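Local coordinates for Lmo2125 protein (PDB 5TU0) that binds maltose, and probably delivers it at the cell membrane to a sugar transporter as the solute-binding component, at residues A[225-229]-A[246-251]; A[254-258]-A[331-335]; A[303-307]-A[324-329]. The protein carries 2 engineered substitutions. All coordinates share one frame. Where two conformers were deposited one is given. Residue numbers count along the deposited sequence, not the author numbering.

Contact 1: A[225-229]-A[246-251]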
ATOM      1  N   GLN A 225     -15.193 -10.014   1.572  1.00 32.09           N
ATOM      2  CA  GLN A 225     -14.730 -10.509   2.876  1.00 33.81           C
ATOM      3  C   GLN A 225     -15.675 -11.564   3.430  1.00 35.49           C
ATOM      4  O   GLN A 225     -15.244 -12.548   4.039  1.00 36.04           O
ATOM      5  CB  GLN A 225     -14.590  -9.373   3.898  1.00 34.35           C
ATOM      6  CG  GLN A 225     -13.654  -8.256   3.464  1.00 34.46           C
ATOM      7  CD  GLN A 225     -12.313  -8.748   2.990  1.00 34.75           C
ATOM      8  OE1 GLN A 225     -11.821  -8.330   1.933  1.00 37.21           O
ATOM      9  NE2 GLN A 225     -11.722  -9.655   3.739  1.00 34.89           N
ATOM     10  N   ASP A 226     -16.968 -11.335   3.226  1.00 36.49           N
ATOM     11  CA  ASP A 226     -17.994 -12.250   3.680  1.00 38.16           C
ATOM     12  C   ASP A 226     -17.813 -13.614   2.986  1.00 37.14           C
ATOM     13  O   ASP A 226     -17.885 -14.655   3.648  1.00 37.11           O
ATOM     14  CB  ASP A 226     -19.388 -11.659   3.408  1.00 39.50           C
ATOM     15  CG  ASP A 226     -20.513 -12.507   3.978  1.00 42.17           C
ATOM     16  OD1 ASP A 226     -20.574 -12.668   5.222  1.00 43.32           O
ATOM     17  OD2 ASP A 226     -21.364 -12.971   3.185  1.00 43.57           O
ATOM     18  N   GLN A 227     -17.567 -13.610   1.669  1.00 35.62           N
ATOM     19  CA  GLN A 227     -17.379 -14.876   0.918  1.00 36.00           C
ATOM     20  C   GLN A 227     -16.119 -15.634   1.356  1.00 35.56           C
ATOM     21  O   GLN A 227     -16.147 -16.858   1.557  1.00 36.58           O
ATOM     22  CB  GLN A 227     -17.334 -14.629  -0.595  1.00 34.99           C
ATOM     23  CG  GLN A 227     -18.624 -14.055  -1.176  1.00 35.22           C
ATOM     24  CD  GLN A 227     -19.795 -15.024  -1.118  1.00 37.15           C
ATOM     25  OE1 GLN A 227     -20.860 -14.697  -0.578  1.00 38.67           O
ATOM     26  NE2 GLN A 227     -19.609 -16.211  -1.665  1.00 36.38           N
ATOM     27  N   PHE A 228     -15.011 -14.924   1.503  1.00 33.74           N
ATOM     28  CA  PHE A 228     -13.784 -15.587   1.916  1.00 34.10           C
ATOM     29  C   PHE A 228     -13.870 -16.130   3.359  1.00 35.22           C
ATOM     30  O   PHE A 228     -13.522 -17.291   3.614  1.00 36.95           O
ATOM     31  CB  PHE A 228     -12.589 -14.653   1.764  1.00 32.20           C
ATOM     32  CG  PHE A 228     -11.275 -15.340   1.936  1.00 32.28           C
ATOM     33  CD1 PHE A 228     -10.818 -16.219   0.979  1.00 31.63           C
ATOM     34  CD2 PHE A 228     -10.486 -15.109   3.062  1.00 34.08           C
ATOM     35  CE1 PHE A 228      -9.610 -16.869   1.132  1.00 32.33           C
ATOM     36  CE2 PHE A 228      -9.262 -15.750   3.217  1.00 33.73           C
ATOM     37  CZ  PHE A 228      -8.822 -16.626   2.248  1.00 33.10           C
ATOM     38  N   VAL A 229     -14.354 -15.300   4.287  1.00 36.52           N
ATOM     39  CA  VAL A 229     -14.471 -15.682   5.714  1.00 38.43           C
ATOM     40  C   VAL A 229     -15.485 -16.809   5.944  1.00 40.32           C
ATOM     41  O   VAL A 229     -15.400 -17.527   6.949  1.00 41.18           O
ATOM     42  CB  VAL A 229     -14.758 -14.450   6.624  1.00 39.23           C
ATOM     43  CG1 VAL A 229     -15.051 -14.858   8.056  1.00 42.02           C
ATOM     44  CG2 VAL A 229     -13.566 -13.505   6.609  1.00 38.72           C
ATOM     45  N   TYR A 246      -8.749 -12.825   9.294  1.00 44.01           N
ATOM     46  CA  TYR A 246      -8.855 -14.230   8.894  1.00 43.92           C
ATOM     47  C   TYR A 246      -8.366 -15.126  10.026  1.00 45.09           C
ATOM     48  O   TYR A 246      -8.856 -16.234  10.176  1.00 44.90           O
ATOM     49  CB  TYR A 246      -8.108 -14.509   7.584  1.00 41.70           C
ATOM     50  CG  TYR A 246      -8.429 -13.524   6.470  1.00 40.40           C
ATOM     51  CD1 TYR A 246      -9.717 -13.022   6.302  1.00 40.13           C
ATOM     52  CD2 TYR A 246      -7.454 -13.142   5.557  1.00 39.32           C
ATOM     53  CE1 TYR A 246     -10.013 -12.133   5.292  1.00 39.79           C
ATOM     54  CE2 TYR A 246      -7.743 -12.250   4.531  1.00 38.33           C
ATOM     55  CZ  TYR A 246      -9.026 -11.751   4.405  1.00 38.51           C
ATOM     56  OH  TYR A 246      -9.328 -10.869   3.402  1.00 37.43           O
ATOM     57  N   LYS A 247      -7.392 -14.642  10.804  1.00 47.51           N
ATOM     58  CA  LYS A 247      -6.900 -15.375  11.989  1.00 51.58           C
ATOM     59  C   LYS A 247      -7.997 -15.433  13.055  1.00 52.86           C
ATOM     60  O   LYS A 247      -8.219 -16.483  13.658  1.00 53.53           O
ATOM     61  CB  LYS A 247      -5.628 -14.739  12.565  1.00 54.05           C
ATOM     62  CG  LYS A 247      -4.413 -14.918  11.671  1.00 55.66           C
ATOM     63  CD  LYS A 247      -3.118 -14.378  12.274  1.00 57.78           C
ATOM     64  CE  LYS A 247      -3.110 -12.867  12.336  1.00 59.27           C
ATOM     65  NZ  LYS A 247      -1.788 -12.334  12.770  1.00 61.71           N
ATOM     66  N   GLU A 248      -8.686 -14.309  13.266  1.00 53.97           N
ATOM     67  CA  GLU A 248      -9.815 -14.239  14.216  1.00 56.26           C
ATOM     68  C   GLU A 248     -10.951 -15.193  13.828  1.00 54.55           C
ATOM     69  O   GLU A 248     -11.569 -15.809  14.694  1.00 54.39           O
ATOM     70  CB  GLU A 248     -10.383 -12.816  14.294  1.00 58.75           C
ATOM     71  CG  GLU A 248      -9.511 -11.792  15.016  1.00 62.19           C
ATOM     72  CD  GLU A 248      -9.513 -11.939  16.535  1.00 67.10           C
ATOM     73  OE1 GLU A 248      -9.994 -12.975  17.058  1.00 69.16           O
ATOM     74  OE2 GLU A 248      -9.025 -11.001  17.213  1.00 69.82           O
ATOM     75  N   ALA A 249     -11.218 -15.304  12.529  1.00 51.75           N
ATOM     76  CA  ALA A 249     -12.278 -16.180  12.019  1.00 51.62           C
ATOM     77  C   ALA A 249     -11.830 -17.648  11.854  1.00 52.20           C
ATOM     78  O   ALA A 249     -12.592 -18.478  11.359  1.00 50.64           O
ATOM     79  CB  ALA A 249     -12.815 -15.635  10.705  1.00 50.28           C
ATOM     80  N   LYS A 250     -10.596 -17.956  12.262  1.00 52.92           N
ATOM     81  CA  LYS A 250     -10.053 -19.332  12.214  1.00 54.37           C
ATOM     82  C   LYS A 250     -10.010 -20.021  10.819  1.00 51.35           C
ATOM     83  O   LYS A 250     -10.019 -21.248  10.722  1.00 51.51           O
ATOM     84  CB  LYS A 250     -10.758 -20.228  13.252  1.00 57.27           C
ATOM     85  CG  LYS A 250     -10.403 -19.896  14.688  1.00 60.55           C
ATOM     86  CD  LYS A 250     -11.129 -20.823  15.651  1.00 64.14           C
ATOM     87  CE  LYS A 250     -10.490 -20.821  17.031  1.00 67.16           C
ATOM     88  NZ  LYS A 250     -10.426 -19.463  17.632  1.00 68.15           N
ATOM     89  N   ILE A 251      -9.930 -19.223   9.763  1.00 48.48           N
ATOM     90  CA  ILE A 251      -9.823 -19.738   8.403  1.00 46.92           C
ATOM     91  C   ILE A 251      -8.423 -20.291   8.232  1.00 45.36           C
ATOM     92  O   ILE A 251      -7.447 -19.639   8.610  1.00 45.91           O
ATOM     93  CB  ILE A 251     -10.061 -18.606   7.359  1.00 46.57           C
ATOM     94  CG1 ILE A 251     -11.515 -18.126   7.394  1.00 48.08           C
ATOM     95  CG2 ILE A 251      -9.720 -19.058   5.942  1.00 46.04           C
ATOM     96  CD1 ILE A 251     -12.525 -19.161   6.920  1.00 49.18           C
TER
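The last turn of helix 217-229 lies beside the end of helix 243-248 and the loop that follows it, the closest CA atoms being those of Val229 and Tyr246, 6.6 Å apart. Helix 243-248 finishes in a Schellman motif: Lys250 takes a positive phi, Ile251 N bonds back to Tyr246 O (3.2 Å) and Lys250 N to Lys247 O (3.1 Å). Ala249, just before Lys250, and Ile251, just after it, both direct their CA-to-CB bonds toward helix 217-229. Tyr246 has the most area covered. Its ring takes the edge of Phe228 on one face in a T-shaped pair, centroids 4.9 Å apart and planes at 66°, with Phe228 CD2 3.7 Å from Tyr246 CE1. Val229 CG2 meets the edge of the same ring at Tyr246 CD1 (3.9 Å), and Val229 CG1 rests on Ala249 CB (3.6 Å). Ile251 CD1 closes over the helix terminus, 3.3 Å from Val229 O and 3.9 Å from Phe228 O, while Ile251 CG2 lies 4.3 Å from Phe228 CE2. Phe228 and Tyr246 both also touch Ile236 of strand 235-238 and Tyr119 of strand 105-121; Tyr119 makes a second edge-to-face pair with Tyr246. The two helix ends are thus joined to the sheet through one aromatic cluster. The fit combines the T-shaped pair with aliphatic groups meeting where the two helices end.

Contact 2: A[254-258]-A[331-335]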
ATOM      1  N   GLY A 254      -3.861 -19.364   3.522  1.00 33.94           N
ATOM      2  CA  GLY A 254      -2.492 -19.367   3.067  1.00 34.36           C
ATOM      3  C   GLY A 254      -2.312 -18.069   2.306  1.00 32.82           C
ATOM      4  O   GLY A 254      -3.288 -17.437   1.912  1.00 32.30           O
ATOM      5  N   VAL A 255      -1.066 -17.663   2.115  1.00 36.49           N
ATOM      6  CA  VAL A 255      -0.785 -16.424   1.413  1.00 34.21           C
ATOM      7  C   VAL A 255       0.290 -16.677   0.367  1.00 34.03           C
ATOM      8  O   VAL A 255       1.267 -17.418   0.613  1.00 34.52           O
ATOM      9  CB  VAL A 255      -0.318 -15.309   2.378  1.00 33.35           C
ATOM     10  CG1 VAL A 255      -0.426 -13.946   1.706  1.00 31.91           C
ATOM     11  CG2 VAL A 255      -1.150 -15.318   3.657  1.00 33.92           C
ATOM     12  N   ALA A 256       0.125 -16.021  -0.779  1.00 32.94           N
ATOM     13  CA  ALA A 256       1.057 -16.137  -1.880  1.00 32.62           C
ATOM     14  C   ALA A 256       1.183 -14.837  -2.663  1.00 31.39           C
ATOM     15  O   ALA A 256       0.367 -13.900  -2.519  1.00 29.89           O
ATOM     16  CB  ALA A 256       0.604 -17.253  -2.811  1.00 33.83           C
ATOM     17  N   LYS A 257       2.230 -14.774  -3.480  1.00 30.65           N
ATOM     18  CA  LYS A 257       2.373 -13.677  -4.423  1.00 29.82           C
ATOM     19  C   LYS A 257       1.127 -13.681  -5.304  1.00 28.01           C
ATOM     20  O   LYS A 257       0.459 -14.713  -5.443  1.00 28.49           O
ATOM     21  CB  LYS A 257       3.609 -13.871  -5.314  1.00 31.24           C
ATOM     22  CG  LYS A 257       3.549 -15.132  -6.176  1.00 34.14           C
ATOM     23  CD  LYS A 257       4.780 -15.324  -7.050  1.00 35.70           C
ATOM     24  CE  LYS A 257       4.788 -14.394  -8.245  1.00 36.13           C
ATOM     25  NZ  LYS A 257       3.700 -14.691  -9.220  1.00 35.37           N
ATOM     26  N   ILE A 258       0.821 -12.550  -5.903  1.00 26.63           N
ATOM     27  CA  ILE A 258      -0.326 -12.474  -6.812  1.00 25.88           C
ATOM     28  C   ILE A 258       0.012 -13.325  -8.066  1.00 26.02           C
ATOM     29  O   ILE A 258       1.149 -13.305  -8.561  1.00 26.18           O
ATOM     30  CB  ILE A 258      -0.662 -11.010  -7.192  1.00 25.05           C
ATOM     31  CG1 ILE A 258      -0.893 -10.163  -5.913  1.00 24.80           C
ATOM     32  CG2 ILE A 258      -1.866 -10.976  -8.126  1.00 24.62           C
ATOM     33  CD1 ILE A 258      -1.026  -8.673  -6.148  1.00 24.45           C
ATOM     34  N   ALA A 331       4.949 -13.593   0.977  1.00 32.17           N
ATOM     35  CA  ALA A 331       4.134 -13.054  -0.128  1.00 31.99           C
ATOM     36  C   ALA A 331       4.361 -11.560  -0.328  1.00 30.18           C
ATOM     37  O   ALA A 331       4.544 -11.103  -1.448  1.00 29.82           O
ATOM     38  CB  ALA A 331       2.664 -13.323   0.111  1.00 32.18           C
ATOM     39  N   VAL A 332       4.336 -10.803   0.762  1.00 29.64           N
ATOM     40  CA  VAL A 332       4.591  -9.362   0.702  1.00 28.54           C
ATOM     41  C   VAL A 332       5.979  -9.062   0.160  1.00 28.17           C
ATOM     42  O   VAL A 332       6.123  -8.233  -0.725  1.00 26.89           O
ATOM     43  CB  VAL A 332       4.427  -8.683   2.085  1.00 28.70           C
ATOM     44  CG1 VAL A 332       4.966  -7.239   2.071  1.00 28.44           C
ATOM     45  CG2 VAL A 332       2.969  -8.706   2.490  1.00 29.03           C
ATOM     46  N   ILE A 333       6.997  -9.751   0.667  1.00 28.67           N
ATOM     47  CA  ILE A 333       8.372  -9.520   0.198  1.00 29.10           C
ATOM     48  C   ILE A 333       8.519  -9.814  -1.301  1.00 29.49           C
ATOM     49  O   ILE A 333       9.143  -9.037  -2.045  1.00 27.68           O
ATOM     50  CB  ILE A 333       9.384 -10.356   1.017  1.00 30.04           C
ATOM     51  CG1 ILE A 333       9.446  -9.828   2.464  1.00 29.92           C
ATOM     52  CG2 ILE A 333      10.764 -10.310   0.376  1.00 30.92           C
ATOM     53  CD1 ILE A 333      10.227 -10.710   3.426  1.00 31.02           C
ATOM     54  N   GLU A 334       7.942 -10.941  -1.726  1.00 30.45           N
ATOM     55  CA  GLU A 334       8.021 -11.370  -3.116  1.00 31.93           C
ATOM     56  C   GLU A 334       7.249 -10.437  -4.026  1.00 29.77           C
ATOM     57  O   GLU A 334       7.763 -10.006  -5.053  1.00 28.77           O
ATOM     58  CB  GLU A 334       7.479 -12.800  -3.261  1.00 35.78           C
ATOM     59  CG  GLU A 334       7.598 -13.406  -4.649  1.00 38.63           C
ATOM     60  CD  GLU A 334       9.035 -13.521  -5.134  1.00 41.23           C
ATOM     61  OE1 GLU A 334       9.947 -13.749  -4.302  1.00 42.04           O
ATOM     62  OE2 GLU A 334       9.240 -13.400  -6.364  1.00 44.25           O
ATOM     63  N   GLN A 335       6.026 -10.106  -3.639  1.00 28.73           N
ATOM     64  CA  GLN A 335       5.194  -9.237  -4.471  1.00 28.23           C
ATOM     65  C   GLN A 335       5.755  -7.809  -4.539  1.00 27.66           C
ATOM     66  O   GLN A 335       5.679  -7.147  -5.574  1.00 26.17           O
ATOM     67  CB  GLN A 335       3.750  -9.217  -3.977  1.00 28.05           C
ATOM     68  CG  GLN A 335       2.807  -8.536  -4.943  1.00 27.81           C
ATOM     69  CD  GLN A 335       2.736  -9.260  -6.274  1.00 29.49           C
ATOM     70  OE1 GLN A 335       2.655 -10.484  -6.326  1.00 29.94           O
ATOM     71  NE2 GLN A 335       2.766  -8.503  -7.354  1.00 31.48           N
TER
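Ala331 sets its methyl group against the end of strand 253-256: Ala331 CB lies 3.5 Å from Val255 CG1, 3.5 Å from Ala256 C and 3.9 Å from Lys257 N. So small a side chain lets helix 327-336 come right up to the backbone, and the CA atoms of Ala331 and Lys257 are only 4.7 Å apart. One turn further on, Gln335 reaches the chain as it leaves the strand. Its OE1 accepts a hydrogen bond from Ile258 N (2.8 Å, 150°) and also sits 3.7 Å from Lys257 CB, so the helix side chain occupies a backbone donor just past the strand end. Glu334 adds an aliphatic touch at the border, its CG 4.1 Å from Lys257 CB. The amine of Lys257 turns away from the helix, with NZ bonded to Ile258 O (3.0 Å) and in a salt bridge with Glu266. Strand 253-256 pairs antiparallel with strand 105-121, whose Val117 touches both Val255 and Ala331. The arrangement is a helix laid on a β-sheet, the α/β layering on which the lobes of periplasmic-binding-protein folds are built.

Contact 3: A[303-307]-A[324-329]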
ATOM      1  N   THR A 303      13.414  -6.135  15.507  1.00 31.75           N
ATOM      2  CA  THR A 303      12.506  -6.095  16.667  1.00 31.99           C
ATOM      3  C   THR A 303      11.091  -5.659  16.215  1.00 30.82           C
ATOM      4  O   THR A 303      10.088  -6.198  16.690  1.00 30.36           O
ATOM      5  CB  THR A 303      13.016  -5.156  17.769  1.00 31.69           C
ATOM      6  OG1 THR A 303      14.302  -5.612  18.209  1.00 33.24           O
ATOM      7  CG2 THR A 303      12.056  -5.120  18.947  1.00 31.97           C
ATOM      8  N   LEU A 304      11.021  -4.703  15.295  1.00 29.58           N
ATOM      9  CA  LEU A 304       9.710  -4.267  14.775  1.00 29.24           C
ATOM     10  C   LEU A 304       8.946  -5.465  14.221  1.00 28.68           C
ATOM     11  O   LEU A 304       7.776  -5.672  14.556  1.00 28.20           O
ATOM     12  CB  LEU A 304       9.858  -3.206  13.678  1.00 28.96           C
ATOM     13  CG  LEU A 304       8.550  -2.749  13.008  1.00 28.54           C
ATOM     14  CD1 LEU A 304       7.654  -2.012  13.987  1.00 28.72           C
ATOM     15  CD2 LEU A 304       8.863  -1.885  11.796  1.00 29.01           C
ATOM     16  N   TYR A 305       9.606  -6.255  13.380  1.00 29.15           N
ATOM     17  CA  TYR A 305       8.966  -7.430  12.793  1.00 30.44           C
ATOM     18  C   TYR A 305       8.579  -8.448  13.862  1.00 31.94           C
ATOM     19  O   TYR A 305       7.506  -9.054  13.810  1.00 30.60           O
ATOM     20  CB  TYR A 305       9.865  -8.103  11.752  1.00 31.59           C
ATOM     21  CG  TYR A 305       9.220  -9.341  11.170  1.00 32.31           C
ATOM     22  CD1 TYR A 305       8.208  -9.231  10.219  1.00 32.14           C
ATOM     23  CD2 TYR A 305       9.592 -10.617  11.591  1.00 33.87           C
ATOM     24  CE1 TYR A 305       7.587 -10.352   9.699  1.00 32.68           C
ATOM     25  CE2 TYR A 305       8.974 -11.745  11.069  1.00 35.13           C
ATOM     26  CZ  TYR A 305       7.973 -11.595  10.113  1.00 34.59           C
ATOM     27  OH  TYR A 305       7.353 -12.692   9.579  1.00 35.95           O
ATOM     28  N   ASP A 306       9.475  -8.641  14.824  1.00 32.84           N
ATOM     29  CA  ASP A 306       9.209  -9.568  15.902  1.00 34.51           C
ATOM     30  C   ASP A 306       7.951  -9.192  16.694  1.00 33.44           C
ATOM     31  O   ASP A 306       7.176 -10.063  17.057  1.00 34.15           O
ATOM     32  CB  ASP A 306      10.414  -9.639  16.860  1.00 36.15           C
ATOM     33  CG  ASP A 306      11.617 -10.384  16.273  1.00 38.63           C
ATOM     34  OD1 ASP A 306      11.475 -11.132  15.289  1.00 42.10           O
ATOM     35  OD2 ASP A 306      12.724 -10.250  16.835  1.00 40.38           O
ATOM     36  N   MET A 307       7.764  -7.899  16.918  0.50 32.32           N
ATOM     37  CA  MET A 307       6.653  -7.381  17.705  0.50 32.55           C
ATOM     38  C   MET A 307       5.317  -7.229  16.983  0.50 32.45           C
ATOM     39  O   MET A 307       4.256  -7.465  17.564  0.50 32.91           O
ATOM     40  CB  MET A 307       7.055  -6.000  18.227  0.50 31.48           C
ATOM     41  CG  MET A 307       8.185  -6.057  19.230  0.50 31.86           C
ATOM     42  SD  MET A 307       7.647  -6.878  20.731  0.50 32.45           S
ATOM     43  CE  MET A 307       6.525  -5.657  21.401  0.50 32.45           C
ATOM     44  N   LYS A 324      12.026 -16.402   8.509  1.00 46.94           N
ATOM     45  CA  LYS A 324      11.051 -16.912   9.507  1.00 48.19           C
ATOM     46  C   LYS A 324      10.017 -17.797   8.828  1.00 48.62           C
ATOM     47  O   LYS A 324       9.264 -18.497   9.493  1.00 50.30           O
ATOM     48  CB  LYS A 324      10.308 -15.788  10.239  1.00 48.10           C
ATOM     49  CG  LYS A 324      11.176 -14.768  10.966  1.00 49.11           C
ATOM     50  CD  LYS A 324      12.096 -15.370  12.002  1.00 51.09           C
ATOM     51  CE  LYS A 324      12.868 -14.263  12.694  1.00 51.26           C
ATOM     52  NZ  LYS A 324      13.824 -14.804  13.695  1.00 53.39           N
ATOM     53  N   ASN A 325       9.960 -17.703   7.502  1.00 47.36           N
ATOM     54  CA  ASN A 325       9.089 -18.526   6.677  1.00 46.91           C
ATOM     55  C   ASN A 325       7.589 -18.381   7.003  1.00 45.51           C
ATOM     56  O   ASN A 325       6.857 -19.368   7.027  1.00 46.59           O
ATOM     57  CB  ASN A 325       9.550 -19.995   6.734  1.00 49.75           C
ATOM     58  CG  ASN A 325       8.988 -20.826   5.597  1.00 51.61           C
ATOM     59  OD1 ASN A 325       8.608 -20.296   4.557  1.00 52.32           O
ATOM     60  ND2 ASN A 325       8.942 -22.132   5.786  1.00 54.63           N
ATOM     61  N   ASP A 326       7.151 -17.147   7.260  1.00 42.78           N
ATOM     62  CA  ASP A 326       5.742 -16.836   7.493  1.00 41.16           C
ATOM     63  C   ASP A 326       5.148 -16.523   6.114  1.00 39.46           C
ATOM     64  O   ASP A 326       5.713 -15.722   5.357  1.00 36.98           O
ATOM     65  CB  ASP A 326       5.583 -15.614   8.391  1.00 40.94           C
ATOM     66  CG  ASP A 326       4.141 -15.178   8.518  1.00 41.83           C
ATOM     67  OD1 ASP A 326       3.293 -16.029   8.852  1.00 45.01           O
ATOM     68  OD2 ASP A 326       3.841 -13.995   8.257  1.00 41.91           O
ATOM     69  N   GLU A 327       4.002 -17.115   5.801  1.00 37.80           N
ATOM     70  CA  GLU A 327       3.448 -16.939   4.465  1.00 37.88           C
ATOM     71  C   GLU A 327       3.118 -15.503   4.075  1.00 35.41           C
ATOM     72  O   GLU A 327       3.433 -15.099   2.967  1.00 34.18           O
ATOM     73  CB  GLU A 327       2.249 -17.847   4.241  1.00 38.22           C
ATOM     74  CG  GLU A 327       2.631 -19.308   4.384  1.00 40.48           C
ATOM     75  CD  GLU A 327       1.564 -20.255   3.903  1.00 41.63           C
ATOM     76  OE1 GLU A 327       0.545 -19.787   3.367  1.00 41.42           O
ATOM     77  OE2 GLU A 327       1.762 -21.475   4.052  1.00 43.27           O
ATOM     78  N   LEU A 328       2.495 -14.740   4.969  1.00 35.35           N
ATOM     79  CA  LEU A 328       2.129 -13.357   4.639  1.00 34.29           C
ATOM     80  C   LEU A 328       3.381 -12.531   4.364  1.00 32.94           C
ATOM     81  O   LEU A 328       3.452 -11.787   3.381  1.00 31.33           O
ATOM     82  CB  LEU A 328       1.293 -12.712   5.748  1.00 34.81           C
ATOM     83  CG  LEU A 328       0.913 -11.240   5.498  1.00 34.86           C
ATOM     84  CD1 LEU A 328       0.112 -11.089   4.202  1.00 34.72           C
ATOM     85  CD2 LEU A 328       0.162 -10.668   6.696  1.00 34.85           C
ATOM     86  N   THR A 329       4.371 -12.697   5.228  1.00 32.36           N
ATOM     87  CA  THR A 329       5.643 -12.006   5.093  1.00 31.67           C
ATOM     88  C   THR A 329       6.333 -12.357   3.781  1.00 32.09           C
ATOM     89  O   THR A 329       6.799 -11.459   3.081  1.00 32.12           O
ATOM     90  CB  THR A 329       6.581 -12.349   6.252  1.00 32.05           C
ATOM     91  OG1 THR A 329       5.913 -12.071   7.492  1.00 32.18           O
ATOM     92  CG2 THR A 329       7.871 -11.534   6.155  1.00 32.06           C
TER
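Tyr305, the residue with the largest buried area here, extends from helix 298-308 across a gap too wide for the backbones to touch; its CA is 9.6 Å from that of Thr329, the nearest such pair. The phenol ends at Thr329 in the first turn of helix 327-336, where Tyr305 OH and Thr329 OG1 form a short hydrogen bond of 2.6 Å in which either hydroxyl could be the donor. Lys324 contributes the next largest area through the start of its aliphatic chain, CG lying 3.7 Å from Tyr305 CE2. Farther along, Lys324 CE comes to 4.3 Å from Asp306 OD1. Thr329, third in area, is also tied to the helix start. Asp326 is the N-cap, its OD2 accepting a weak bond from Thr329 N (3.3 Å, 158°) and standing 2.9 Å from Thr329 OG1, while Asp326 CB is 3.6 Å from Tyr305 OH. Ala321, which touches both Tyr305 and Thr329, places the two side chains against helix 315-323, and Pro312 and Val311 place them against strand 311-312. The phenol therefore does two jobs at once: its ring packs against the CB and CG end of Lys324, and its hydroxyl brings helix 298-308 into the polar cluster at the capped N terminus of helix 327-336.

How the contacts relate
From the N terminus, contact 1 comes first, closing a short loop that runs from helix 217-229 through strand 235-238 to helix 243-248. Strand 253-256 follows next and opens contact 2, which does not close until helix 327-336. Within that excursion lies contact 3, which ties helix 298-308 to the start of helix 327-336 by a loop through strand 311-312 and helix 315-323. Contacts 2 and 3 share helix 327-336 and touch directly: Glu327 OE1 is 2.9 Å from Val255 N, a probable hydrogen bond, and Leu328 CD1 is 3.8 Å from Val255 CG1. Contact 1 touches neither: its nearest atoms are about 7 Å from those of contact 3, and it adjoins contact 2 only along the sequence.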